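Local coordinates for DNA gyrase, B subunit, truncated (Myxococcus xanthus, PDB 3CWV), which probably takes part, as the ATP-binding subunit of a gyrase, in the ATP-dependent breakage, passage and rejoining of double-stranded DNA, at residues G30-V35 and R171-R176; G62-F67 and L167-A172; E286-F291 and Q335-F340; E342-R345 and V349-A352. All blocks are in the same frame, centred on the assembly; numbering follows the deposited sequence.

Contact 1: G30-V35 and R171-R176; sequences GLHHLV and RARLSR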
# COMPACT_ATOMS: atom_id res chain seq x y z
N GLY A 30 -8.39 5.60 14.06
CA GLY A 30 -9.07 6.37 13.02
C GLY A 30 -8.27 7.57 12.60
O GLY A 30 -8.25 7.93 11.41
N LEU A 31 -7.63 8.21 13.58
CA LEU A 31 -6.75 9.35 13.30
C LEU A 31 -5.68 8.96 12.30
O LEU A 31 -5.44 9.69 11.34
CB LEU A 31 -6.03 9.82 14.57
CG LEU A 31 -5.07 10.99 14.36
CD1 LEU A 31 -5.84 12.30 14.07
CD2 LEU A 31 -4.09 11.15 15.56
N HIS A 32 -5.01 7.82 12.53
CA HIS A 32 -3.95 7.38 11.61
C HIS A 32 -4.52 6.95 10.26
O HIS A 32 -3.90 7.15 9.22
CB HIS A 32 -3.12 6.28 12.25
CG HIS A 32 -2.26 6.80 13.36
ND1 HIS A 32 -0.97 7.24 13.16
CD2 HIS A 32 -2.56 7.07 14.65
CE1 HIS A 32 -0.49 7.71 14.30
NE2 HIS A 32 -1.44 7.61 15.22
N HIS A 33 -5.72 6.38 10.28
CA HIS A 33 -6.40 6.04 9.02
C HIS A 33 -6.62 7.18 8.06
O HIS A 33 -6.56 7.00 6.85
CB HIS A 33 -7.66 5.25 9.28
CG HIS A 33 -7.38 3.80 9.46
ND1 HIS A 33 -6.53 3.33 10.44
CD2 HIS A 33 -7.71 2.72 8.71
CE1 HIS A 33 -6.41 2.02 10.33
NE2 HIS A 33 -7.13 1.63 9.29
N LEU A 34 -6.80 8.38 8.58
CA LEU A 34 -6.91 9.54 7.70
C LEU A 34 -5.68 9.68 6.83
O LEU A 34 -5.77 10.03 5.64
CB LEU A 34 -7.13 10.82 8.52
CG LEU A 34 -8.32 10.86 9.49
CD1 LEU A 34 -8.34 12.28 10.07
CD2 LEU A 34 -9.66 10.54 8.80
N VAL A 35 -4.52 9.43 7.41
CA VAL A 35 -3.26 9.45 6.66
C VAL A 35 -3.14 8.25 5.73
O VAL A 35 -2.71 8.41 4.57
CB VAL A 35 -2.03 9.43 7.61
CG1 VAL A 35 -0.76 9.54 6.79
CG2 VAL A 35 -2.12 10.61 8.58
N ARG A 171 4.93 9.16 14.51
CA ARG A 171 5.85 9.31 13.37
C ARG A 171 6.46 7.99 12.89
O ARG A 171 6.62 7.77 11.68
CB ARG A 171 6.99 10.27 13.68
CG ARG A 171 6.81 11.66 13.16
CD ARG A 171 5.81 12.40 13.97
NE ARG A 171 6.12 13.82 14.02
CZ ARG A 171 5.39 14.72 14.67
NH1 ARG A 171 5.74 16.00 14.66
NH2 ARG A 171 4.31 14.33 15.34
N ALA A 172 6.80 7.13 13.85
CA ALA A 172 7.40 5.83 13.53
C ALA A 172 6.49 4.94 12.71
O ALA A 172 6.94 4.28 11.76
CB ALA A 172 7.83 5.10 14.83
N ARG A 173 5.21 4.86 13.08
CA ARG A 173 4.31 4.01 12.29
C ARG A 173 3.98 4.59 10.90
O ARG A 173 3.83 3.84 9.94
CB ARG A 173 3.04 3.62 13.07
CG ARG A 173 1.83 4.42 12.80
CD ARG A 173 0.64 3.82 13.51
NE ARG A 173 0.86 3.80 14.96
CZ ARG A 173 -0.10 3.77 15.87
NH1 ARG A 173 -1.38 3.73 15.50
NH2 ARG A 173 0.21 3.79 17.16
N LEU A 174 3.90 5.91 10.79
CA LEU A 174 3.77 6.57 9.49
C LEU A 174 4.99 6.33 8.59
O LEU A 174 4.81 5.99 7.41
CB LEU A 174 3.46 8.07 9.65
CG LEU A 174 2.13 8.45 10.34
CD1 LEU A 174 1.97 9.95 10.25
CD2 LEU A 174 0.90 7.71 9.74
N SER A 175 6.21 6.46 9.13
CA SER A 175 7.43 6.12 8.36
C SER A 175 7.45 4.67 7.92
O SER A 175 7.82 4.38 6.78
CB SER A 175 8.75 6.40 9.13
OG SER A 175 8.65 7.58 9.88
N ARG A 176 7.06 3.75 8.81
CA ARG A 176 6.95 2.34 8.42
C ARG A 176 5.97 2.12 7.27
O ARG A 176 6.23 1.31 6.40
CB ARG A 176 6.57 1.45 9.60
CG ARG A 176 7.75 1.10 10.51
CD ARG A 176 7.38 0.01 11.50
NE ARG A 176 6.37 0.47 12.45
CZ ARG A 176 6.64 1.15 13.56
NH1 ARG A 176 7.90 1.46 13.87
NH2 ARG A 176 5.66 1.53 14.37
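His32 and Arg173 form a flat stack between two helices of the N-terminal alpha/beta sandwich, the GHKL-type ATPase fold expected of a gyrase B subunit. The short helical segments 30-35 and 171-176 run roughly the same way, 36° apart in direction, with their axes 11.3 Å distant, a gap that side chains fill. The two side chains of the stack cross at about a right angle, yet the guanidinium of Arg173 settles over one face of the imidazole with the two planes only 23° apart and the group centres at 4.2 Å. CD of Arg173 lies over the same imidazole in a CH-pi contact, and the bend at chi3 (60°) beyond it carries the guanidinium across the ring. The charge itself is answered by Glu28, in a salt bridge to Arg173 NH2, which probably helps to set how the guanidinium is turned. At the edge of the imidazole, near its plane, comes the methyl CD2 of Leu174. The same methyl meets Val35 tip to tip, CD2 of Leu174 lying 3.8 Å from CG1 of Val35 in a small apolar patch that Phe192 and Val58 extend on the leucine side. On helix 171-184 itself, Arg171 O takes two bonds from Ser175, one on each face of its carbonyl plane: the backbone N at 2.9 Å and the hydroxyl OG at 2.7 Å.

Contact 2: G62-F67 and L167-A172; sequences GSIALF and LAFDRA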
# COMPACT_ATOMS: atom_id res chain seq x y z
N GLY A 62 0.30 19.24 14.19
CA GLY A 62 -0.65 18.13 14.04
C GLY A 62 -1.27 18.01 12.65
O GLY A 62 -2.14 17.16 12.41
N SER A 63 -0.81 18.86 11.72
CA SER A 63 -1.26 18.78 10.34
C SER A 63 -0.48 17.69 9.58
O SER A 63 0.56 17.21 10.03
CB SER A 63 -1.14 20.13 9.64
OG SER A 63 0.21 20.40 9.29
N ILE A 64 -0.99 17.32 8.41
CA ILE A 64 -0.42 16.26 7.61
C ILE A 64 -0.43 16.79 6.18
O ILE A 64 -1.42 17.38 5.76
CB ILE A 64 -1.34 15.01 7.63
CG1 ILE A 64 -1.29 14.31 8.99
CG2 ILE A 64 -0.96 13.99 6.52
CD1 ILE A 64 -0.02 13.47 9.23
N ALA A 65 0.64 16.61 5.43
CA ALA A 65 0.51 16.92 3.99
C ALA A 65 1.03 15.76 3.17
O ALA A 65 2.05 15.14 3.53
CB ALA A 65 1.24 18.21 3.63
N LEU A 66 0.36 15.47 2.05
CA LEU A 66 0.87 14.47 1.11
C LEU A 66 0.96 15.14 -0.25
O LEU A 66 -0.01 15.79 -0.67
CB LEU A 66 -0.08 13.26 1.05
CG LEU A 66 0.40 12.18 0.05
CD1 LEU A 66 1.05 11.06 0.75
CD2 LEU A 66 -0.73 11.70 -0.81
N PHE A 67 2.13 15.05 -0.89
CA PHE A 67 2.30 15.51 -2.27
C PHE A 67 2.61 14.33 -3.18
O PHE A 67 3.36 13.43 -2.80
CB PHE A 67 3.41 16.57 -2.37
CG PHE A 67 3.77 16.93 -3.80
CD1 PHE A 67 3.03 17.88 -4.48
CD2 PHE A 67 4.81 16.28 -4.46
CE1 PHE A 67 3.33 18.20 -5.81
CE2 PHE A 67 5.11 16.59 -5.78
CZ PHE A 67 4.38 17.55 -6.46
N LEU A 167 -4.86 13.62 18.89
CA LEU A 167 -4.45 14.35 17.70
C LEU A 167 -2.99 14.14 17.34
O LEU A 167 -2.52 14.63 16.32
CB LEU A 167 -4.77 15.85 17.85
CG LEU A 167 -6.22 16.24 18.13
CD1 LEU A 167 -6.32 17.73 18.46
CD2 LEU A 167 -7.17 15.84 16.94
N ALA A 168 -2.25 13.41 18.17
CA ALA A 168 -0.84 13.24 17.92
C ALA A 168 -0.55 12.03 17.01
O ALA A 168 -0.99 10.93 17.28
CB ALA A 168 -0.07 13.14 19.26
N PHE A 169 0.16 12.25 15.91
CA PHE A 169 0.56 11.13 15.05
C PHE A 169 1.81 10.44 15.55
O PHE A 169 2.75 11.09 15.99
CB PHE A 169 0.79 11.62 13.62
CG PHE A 169 -0.47 12.05 12.95
CD1 PHE A 169 -1.39 11.10 12.51
CD2 PHE A 169 -0.75 13.40 12.79
CE1 PHE A 169 -2.56 11.51 11.88
CE2 PHE A 169 -1.92 13.81 12.18
CZ PHE A 169 -2.83 12.85 11.72
N ASP A 170 1.82 9.11 15.46
CA ASP A 170 2.99 8.29 15.74
C ASP A 170 3.87 8.35 14.48
O ASP A 170 3.57 7.69 13.48
CB ASP A 170 2.52 6.85 16.01
CG ASP A 170 3.65 5.91 16.40
OD1 ASP A 170 4.81 6.08 15.96
OD2 ASP A 170 3.37 4.97 17.17
N ARG A 171 4.93 9.16 14.51
CA ARG A 171 5.85 9.31 13.37
C ARG A 171 6.46 7.99 12.89
O ARG A 171 6.62 7.77 11.68
CB ARG A 171 6.99 10.27 13.68
CG ARG A 171 6.81 11.66 13.16
CD ARG A 171 5.81 12.40 13.97
NE ARG A 171 6.12 13.82 14.02
CZ ARG A 171 5.39 14.72 14.67
NH1 ARG A 171 5.74 16.00 14.66
NH2 ARG A 171 4.31 14.33 15.34
N ALA A 172 6.80 7.13 13.85
CA ALA A 172 7.40 5.83 13.53
C ALA A 172 6.49 4.94 12.71
O ALA A 172 6.94 4.28 11.76
CB ALA A 172 7.83 5.10 14.83
O HOH W 1 -3.80 15.96 14.27
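Gly62, at a positive phi of 78°, turns the backbone into strand 64-70 and leaves its carbonyl O at the edge of the Phe169 ring, in the ring plane and 3.4 Å from CE2 of Phe169. Over one face of the same ring lies Ile64. Its CD1 stands 3.6 Å from the centroid of Phe169, close to the ring normal, a CH-pi contact. The CG1 methylene follows at 3.3 Å from CE2 of Phe169, a tight approach. With chi1 at -72°, CG1 sits beside the backbone N of Ile64 and carries CD1 onto the ring. A water ties the two backbones together, donating to Gly62 O and to Leu167 O at 2.8 Å each. Cutting Phe169 back to an alanine is likely to strip the Ile64 methyl of its aromatic cover and open a gap against helix 28-47. Just after the ring, Asp170 occupies the N-cap position of helix 171-184. Phe169 is thus wedged between sheet and helices: Ile64 touches Leu56 and Val58 of strand 53-58, Pro159 of strand 151-159 packs against the phenylalanine, and Leu31, His32 and Val35 of helix 28-47 close round it, His32 edge-to-face.

Contact 3: E286-F291 and Q335-F340; sequences ETRGAF and QLQPLF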
# COMPACT_ATOMS: atom_id res chain seq x y z
N GLU A 286 8.40 -37.45 -2.18
CA GLU A 286 7.41 -37.68 -1.14
C GLU A 286 6.07 -37.01 -1.48
O GLU A 286 5.81 -36.63 -2.63
CB GLU A 286 7.92 -37.19 0.21
CG GLU A 286 7.75 -38.21 1.33
CD GLU A 286 9.07 -38.76 1.85
OE1 GLU A 286 9.17 -38.93 3.09
OE2 GLU A 286 10.00 -38.99 1.05
N THR A 287 5.22 -36.87 -0.46
CA THR A 287 3.89 -36.31 -0.61
C THR A 287 3.80 -34.97 0.13
O THR A 287 4.60 -34.72 1.05
CB THR A 287 2.84 -37.31 -0.06
OG1 THR A 287 1.59 -37.13 -0.74
CG2 THR A 287 2.64 -37.16 1.46
N ARG A 288 2.86 -34.11 -0.27
CA ARG A 288 2.71 -32.77 0.34
C ARG A 288 2.60 -32.82 1.86
O ARG A 288 3.07 -31.91 2.54
CB ARG A 288 1.50 -32.03 -0.23
CG ARG A 288 1.75 -31.28 -1.54
CD ARG A 288 0.71 -30.16 -1.74
NE ARG A 288 1.06 -29.30 -2.88
CZ ARG A 288 0.54 -29.41 -4.10
NH1 ARG A 288 -0.36 -30.35 -4.36
NH2 ARG A 288 0.92 -28.60 -5.07
N GLY A 289 1.97 -33.87 2.38
CA GLY A 289 1.81 -34.04 3.83
C GLY A 289 3.12 -34.22 4.57
O GLY A 289 3.21 -33.97 5.78
N ALA A 290 4.15 -34.65 3.84
CA ALA A 290 5.50 -34.79 4.38
C ALA A 290 6.12 -33.42 4.66
O ALA A 290 7.03 -33.29 5.48
CB ALA A 290 6.38 -35.57 3.42
N PHE A 291 5.61 -32.40 3.97
CA PHE A 291 6.08 -31.04 4.14
C PHE A 291 4.99 -30.09 4.62
O PHE A 291 4.51 -29.27 3.84
CB PHE A 291 6.70 -30.54 2.83
CG PHE A 291 7.94 -31.29 2.44
CD1 PHE A 291 9.17 -30.96 3.00
CD2 PHE A 291 7.88 -32.35 1.55
CE1 PHE A 291 10.32 -31.66 2.66
CE2 PHE A 291 9.03 -33.07 1.21
CZ PHE A 291 10.25 -32.72 1.77
N GLN A 335 1.53 -21.52 -12.06
CA GLN A 335 2.65 -20.70 -12.49
C GLN A 335 3.91 -21.01 -11.68
O GLN A 335 5.01 -21.11 -12.25
CB GLN A 335 2.32 -19.21 -12.32
CG GLN A 335 3.43 -18.25 -12.78
CD GLN A 335 3.41 -18.01 -14.28
OE1 GLN A 335 2.51 -18.48 -14.98
NE2 GLN A 335 4.39 -17.26 -14.77
N LEU A 336 3.78 -21.15 -10.37
CA LEU A 336 4.96 -21.16 -9.52
C LEU A 336 5.55 -22.53 -9.24
O LEU A 336 6.75 -22.66 -9.01
CB LEU A 336 4.69 -20.46 -8.20
CG LEU A 336 4.31 -18.98 -8.29
CD1 LEU A 336 4.30 -18.43 -6.88
CD2 LEU A 336 5.31 -18.21 -9.16
N GLN A 337 4.70 -23.57 -9.23
CA GLN A 337 5.19 -24.90 -8.87
C GLN A 337 6.36 -25.41 -9.73
O GLN A 337 7.36 -25.86 -9.18
CB GLN A 337 4.07 -25.94 -8.78
CG GLN A 337 4.50 -27.22 -8.10
CD GLN A 337 3.35 -28.04 -7.62
OE1 GLN A 337 2.61 -27.63 -6.73
NE2 GLN A 337 3.18 -29.23 -8.19
N PRO A 338 6.26 -25.31 -11.07
CA PRO A 338 7.39 -25.71 -11.92
C PRO A 338 8.62 -24.80 -11.82
O PRO A 338 9.76 -25.27 -11.98
CB PRO A 338 6.82 -25.68 -13.34
CG PRO A 338 5.56 -24.91 -13.27
CD PRO A 338 5.08 -24.90 -11.86
N LEU A 339 8.40 -23.51 -11.57
CA LEU A 339 9.49 -22.56 -11.32
C LEU A 339 10.23 -22.87 -10.04
O LEU A 339 11.45 -22.76 -10.00
CB LEU A 339 8.98 -21.12 -11.31
CG LEU A 339 8.38 -20.54 -12.59
CD1 LEU A 339 7.91 -19.10 -12.37
CD2 LEU A 339 9.36 -20.59 -13.77
N PHE A 340 9.50 -23.25 -8.99
CA PHE A 340 10.10 -23.63 -7.72
C PHE A 340 10.93 -24.91 -7.90
O PHE A 340 12.05 -25.00 -7.37
CB PHE A 340 9.03 -23.91 -6.67
CG PHE A 340 8.65 -22.72 -5.78
CD1 PHE A 340 9.60 -22.03 -5.03
CD2 PHE A 340 7.30 -22.36 -5.63
CE1 PHE A 340 9.23 -20.99 -4.17
CE2 PHE A 340 6.92 -21.33 -4.80
CZ PHE A 340 7.88 -20.63 -4.06
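Arg288 and Gln337 meet in the second domain, which has the S5-type fold of the gyrase B transducer, where the loop bearing a 3-10 turn at 288-290 faces helix 328-345. The tight part is a single polar touch. The two side chains approach from opposite directions, and NH2 of Arg288 comes to 2.6 Å from OE1 of Gln337, at the edge of the guanidinium, with the guanidinium and amide planes 58° apart. The angle is poor, and the pair is a close polar approach, not a hydrogen bond. Both ends have other partners: NH2 of Arg288 bonds to Gln274 O on helix 267-284, and OE1 of Gln337 takes a weak bond from Arg333. Apart from this pair the segments stand well apart; CA of Arg288 and CA of Gln337 are 12.4 Å distant, and both chains must stretch, Arg288 extended from CG to NE and Gln337 extended beyond CG. Gly289 lies exposed on the loop side, and Pro338 on the helix side. A leucine in place of Gln337 would probably leave Arg333 without its weak acceptor and Arg288 NH2 without the nearby oxygen. The 3-10 turn that presents Arg288 is closed by Ala290 N bonding to Thr287 O at 2.8 Å.

Contact 4: E342-R345 and V349-A352; sequences ELLR and VTPA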
# COMPACT_ATOMS: atom_id res chain seq x y z
N GLU A 342 12.47 -26.21 -10.67
CA GLU A 342 13.72 -25.91 -11.36
C GLU A 342 14.66 -25.06 -10.50
O GLU A 342 15.84 -25.38 -10.35
CB GLU A 342 13.43 -25.20 -12.67
CG GLU A 342 14.67 -24.71 -13.41
CD GLU A 342 15.46 -25.81 -14.14
OE1 GLU A 342 16.28 -25.46 -15.02
OE2 GLU A 342 15.27 -27.02 -13.84
N LEU A 343 14.11 -23.99 -9.94
CA LEU A 343 14.87 -23.07 -9.11
C LEU A 343 15.56 -23.76 -7.95
O LEU A 343 16.71 -23.43 -7.62
CB LEU A 343 13.92 -22.01 -8.55
CG LEU A 343 14.29 -21.07 -7.42
CD1 LEU A 343 13.39 -19.87 -7.59
CD2 LEU A 343 14.10 -21.68 -6.06
N LEU A 344 14.86 -24.69 -7.31
CA LEU A 344 15.33 -25.27 -6.07
C LEU A 344 16.41 -26.34 -6.31
O LEU A 344 17.09 -26.73 -5.37
CB LEU A 344 14.18 -25.84 -5.24
CG LEU A 344 13.21 -24.88 -4.48
CD1 LEU A 344 11.98 -25.61 -3.94
CD2 LEU A 344 13.91 -24.16 -3.34
N ARG A 345 16.56 -26.78 -7.55
CA ARG A 345 17.51 -27.85 -7.87
C ARG A 345 18.88 -27.48 -7.33
O ARG A 345 19.44 -28.19 -6.48
CB ARG A 345 17.58 -28.10 -9.38
CG ARG A 345 16.43 -28.93 -9.92
CD ARG A 345 16.49 -29.10 -11.44
NE ARG A 345 15.32 -29.83 -11.96
CZ ARG A 345 15.05 -31.11 -11.70
NH1 ARG A 345 15.86 -31.83 -10.92
NH2 ARG A 345 13.97 -31.68 -12.22
N VAL A 349 19.43 -23.56 -0.34
CA VAL A 349 18.56 -23.92 0.79
C VAL A 349 17.90 -25.31 0.72
O VAL A 349 17.51 -25.87 1.74
CB VAL A 349 17.45 -22.83 0.98
CG1 VAL A 349 16.26 -23.11 0.06
CG2 VAL A 349 17.02 -22.75 2.44
N THR A 350 17.79 -25.86 -0.48
CA THR A 350 16.94 -27.03 -0.74
C THR A 350 17.29 -28.30 0.07
O THR A 350 16.40 -28.87 0.70
CB THR A 350 16.91 -27.35 -2.23
OG1 THR A 350 16.81 -26.13 -2.97
CG2 THR A 350 15.73 -28.29 -2.57
N PRO A 351 18.58 -28.73 0.07
CA PRO A 351 18.91 -29.90 0.91
C PRO A 351 18.42 -29.76 2.34
O PRO A 351 17.86 -30.71 2.88
CB PRO A 351 20.44 -29.95 0.84
CG PRO A 351 20.74 -29.39 -0.52
CD PRO A 351 19.77 -28.25 -0.67
N ALA A 352 18.61 -28.59 2.94
CA ALA A 352 18.12 -28.33 4.29
C ALA A 352 16.60 -28.45 4.41
O ALA A 352 16.09 -29.01 5.38
CB ALA A 352 18.58 -26.96 4.77
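Thr350 reaches back to Leu344 across a helix-to-helix turn, the short connection that passes from helix 328-345 into helix 350-354 at the C-terminal end of the transducer domain. At the centre of the first shell is a hydrogen bond from the hydroxyl OG1 of Thr350 to the backbone O of Leu344. Its modelled length of 2.5 Å is very short, so the exact value is doubtful. With chi1 at -41°, OG1 lies beside the backbone N of Thr350, turned to the carbonyl O of Leu344, while the methyl CG2 lies 3.9 Å from CB of Leu344. The leucine in turn lies against the hydroxyl, its CD2 3.5 Å from OG1 of Thr350. A looser apolar touch completes this shell, CD2 of Leu344 to CG1 of Val349 at 4.3 Å.

One step out, the turn itself holds Thr350 in place: its OG1 is also hydrogen-bonded to His347 O, so the one hydroxyl proton probably serves both carbonyls, and Val349 N is bonded to the ring of His347. The outer layer is helix 267-284, whose Leu276, Leu280 and Leu283 pack on Leu344; Leu283 touches Thr350 as well, so both halves of the turn rest on that one helix. Away from this buried core, on the exposed flank of helix 328-345, NE of Arg345 makes a salt bridge to OE2 of Glu342 at 3.4 Å.

The four contacts fall into two groups, one in each half of the elongated chain. Contacts 1 and 2, their centres about 7 Å apart, share Arg171 and Ala172 and form one continuous core; they touch where CG2 of Val35 comes 3.5 Å from CE1 of Phe169. Contacts 3 and 4 lie about 11 Å apart between centres, and both use helix 328-345; their segments adjoin in sequence on that helix, with no other touch between the two contacts. Between the groups the centres are about 39 to 45 Å apart, and even the nearest atoms of contacts 1 and 3 are about 24 Å apart. Helix 267-284 backs both contacts 3 and 4.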